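Local coordinates for protein 5'-deoxynucleotidase (Pyrococcus horikoshii, PDB 2CQZ) that probably hydrolyses 2'-deoxyribonucleoside 5'-phosphates to deoxyribonucleosides and phosphate, as a metal-dependent homodimeric 5'-deoxynucleotidase of the HD-domain family, at residues A63-I68 with Y106-E111. Residues are numbered along the deposited sequence; the frame is centred on the assembly and turned at random.
Sequences ALKMAI and YELYRE
M66 and L108 bring helices 60-69 and 106-114 together almost at a right angle. Over these segments the axes cross at -89° and come within 9.5 Å of each other, and the CA atoms of M66 and L108 are 5.6 Å apart. The apolar packing has two parts: L108 CD1 rests on K65, while the M66 methyl packs chiefly on E111 and more loosely on L108 CD2. The CB of L108 is directed toward helix 60-69, and its CD1 branch lies against the root of K65, 3.8 Å from CB. The rest of K65 runs out extended and continues past the contact, its NZ forming a long, weak ion pair with E61. The other branch of L108, CD2, is 4.3 Å from M66 CE.

M66 leaves its helix with CG anti to the backbone N (chi1 -165°), stays extended through SD, and then bends at chi3 (-78°). This brings CE near the backbone O of L108, at 3.9 Å, and against the side chain of E111. The two side chains cross at about a right angle, with M66 CE 3.6 Å from E111 CG and 3.5 Å from E111 CD, so that methionine meets both the aliphatic stem and the carboxylate carbon.

Both helices belong to the all-helical HD domain, and helix 60-69 runs directly into the H70-D71 pair that, with H36 and D127, binds nickel. The side chain of M66 lies about 11 Å from the nickel ion, and A120 and V123 of helix 118-140 also pack against it.

A salt bridge from E111 OE1 to K62 NZ, one turn before M66, ties the two helices together. The same oxygen accepts a hydrogen bond from S117 OG, just before helix 118-140, and these two partners probably favour a charged carboxylate beside the methionine.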
# COMPACT_ATOMS: atom_id res chain seq x y z
N ALA A 63 -33.23 5.34 -10.59
CA ALA A 63 -31.90 5.91 -10.80
C ALA A 63 -30.89 5.41 -9.77
O ALA A 63 -29.77 5.02 -10.12
CB ALA A 63 -31.97 7.43 -10.75
N LEU A 64 -31.28 5.42 -8.49
CA LEU A 64 -30.39 4.97 -7.44
C LEU A 64 -30.04 3.49 -7.57
O LEU A 64 -28.89 3.11 -7.35
CB LEU A 64 -30.99 5.26 -6.06
CG LEU A 64 -31.06 6.75 -5.69
CD1 LEU A 64 -31.64 6.89 -4.29
CD2 LEU A 64 -29.67 7.39 -5.75
N LYS A 65 -31.01 2.66 -7.95
CA LYS A 65 -30.72 1.24 -8.13
C LYS A 65 -29.80 1.09 -9.32
O LYS A 65 -28.84 0.32 -9.29
CB LYS A 65 -31.99 0.43 -8.38
CG LYS A 65 -32.90 0.27 -7.18
CD LYS A 65 -34.11 -0.57 -7.56
CE LYS A 65 -35.10 -0.68 -6.42
NZ LYS A 65 -36.20 -1.62 -6.75
N MET A 66 -30.09 1.84 -10.38
CA MET A 66 -29.30 1.78 -11.60
C MET A 66 -27.86 2.23 -11.34
O MET A 66 -26.92 1.70 -11.93
CB MET A 66 -29.95 2.67 -12.66
CG MET A 66 -29.45 2.45 -14.07
SD MET A 66 -30.37 3.51 -15.23
CE MET A 66 -31.93 2.57 -15.41
N ALA A 67 -27.68 3.19 -10.45
CA ALA A 67 -26.33 3.66 -10.14
C ALA A 67 -25.58 2.59 -9.33
O ALA A 67 -24.40 2.35 -9.55
CB ALA A 67 -26.40 4.98 -9.34
N ILE A 68 -26.29 1.94 -8.41
CA ILE A 68 -25.69 0.92 -7.57
C ILE A 68 -25.28 -0.33 -8.35
O ILE A 68 -24.25 -0.94 -8.09
CB ILE A 68 -26.68 0.49 -6.45
CG1 ILE A 68 -26.88 1.65 -5.47
CG2 ILE A 68 -26.16 -0.73 -5.73
CD1 ILE A 68 -27.94 1.39 -4.41
N TYR A 106 -30.84 -7.49 -14.74
CA TYR A 106 -30.64 -7.33 -16.18
C TYR A 106 -31.40 -6.15 -16.80
O TYR A 106 -30.90 -5.48 -17.71
CB TYR A 106 -31.01 -8.61 -16.93
CG TYR A 106 -30.79 -8.47 -18.41
CD1 TYR A 106 -29.55 -8.77 -18.97
CD2 TYR A 106 -31.79 -7.99 -19.25
CE1 TYR A 106 -29.31 -8.58 -20.34
CE2 TYR A 106 -31.57 -7.79 -20.61
CZ TYR A 106 -30.32 -8.09 -21.15
OH TYR A 106 -30.09 -7.88 -22.49
N GLU A 107 -32.62 -5.90 -16.34
CA GLU A 107 -33.41 -4.80 -16.88
C GLU A 107 -32.76 -3.44 -16.60
O GLU A 107 -32.70 -2.58 -17.48
CB GLU A 107 -34.84 -4.85 -16.33
CG GLU A 107 -35.93 -4.98 -17.40
CD GLU A 107 -35.83 -6.28 -18.20
OE1 GLU A 107 -36.06 -7.37 -17.62
OE2 GLU A 107 -35.52 -6.21 -19.42
N LEU A 108 -32.28 -3.26 -15.37
CA LEU A 108 -31.63 -2.01 -15.00
C LEU A 108 -30.38 -1.85 -15.86
O LEU A 108 -30.09 -0.77 -16.37
CB LEU A 108 -31.25 -2.02 -13.52
CG LEU A 108 -32.41 -1.90 -12.54
CD1 LEU A 108 -31.96 -2.21 -11.12
CD2 LEU A 108 -32.97 -0.50 -12.62
N TYR A 109 -29.63 -2.93 -16.02
CA TYR A 109 -28.44 -2.90 -16.84
C TYR A 109 -28.79 -2.53 -18.29
O TYR A 109 -28.23 -1.58 -18.85
CB TYR A 109 -27.75 -4.25 -16.82
CG TYR A 109 -26.70 -4.39 -17.90
CD1 TYR A 109 -25.49 -3.71 -17.80
CD2 TYR A 109 -26.96 -5.13 -19.04
CE1 TYR A 109 -24.55 -3.76 -18.83
CE2 TYR A 109 -26.03 -5.19 -20.08
CZ TYR A 109 -24.83 -4.50 -19.97
OH TYR A 109 -23.92 -4.53 -21.01
N ARG A 110 -29.71 -3.28 -18.87
CA ARG A 110 -30.14 -3.06 -20.25
C ARG A 110 -30.56 -1.60 -20.50
O ARG A 110 -30.08 -0.98 -21.45
CB ARG A 110 -31.28 -4.04 -20.58
CG ARG A 110 -31.72 -4.10 -22.04
CD ARG A 110 -32.76 -3.03 -22.33
NE ARG A 110 -33.83 -3.03 -21.34
CZ ARG A 110 -34.73 -2.06 -21.20
NH1 ARG A 110 -34.69 -0.98 -21.98
NH2 ARG A 110 -35.66 -2.15 -20.25
N GLU A 111 -31.42 -1.05 -19.66
CA GLU A 111 -31.87 0.33 -19.82
C GLU A 111 -30.70 1.30 -19.68
O GLU A 111 -30.64 2.32 -20.37
CB GLU A 111 -32.96 0.67 -18.79
CG GLU A 111 -33.36 2.15 -18.71
CD GLU A 111 -34.51 2.39 -17.75
OE1 GLU A 111 -34.85 3.56 -17.48
OE2 GLU A 111 -35.10 1.39 -17.26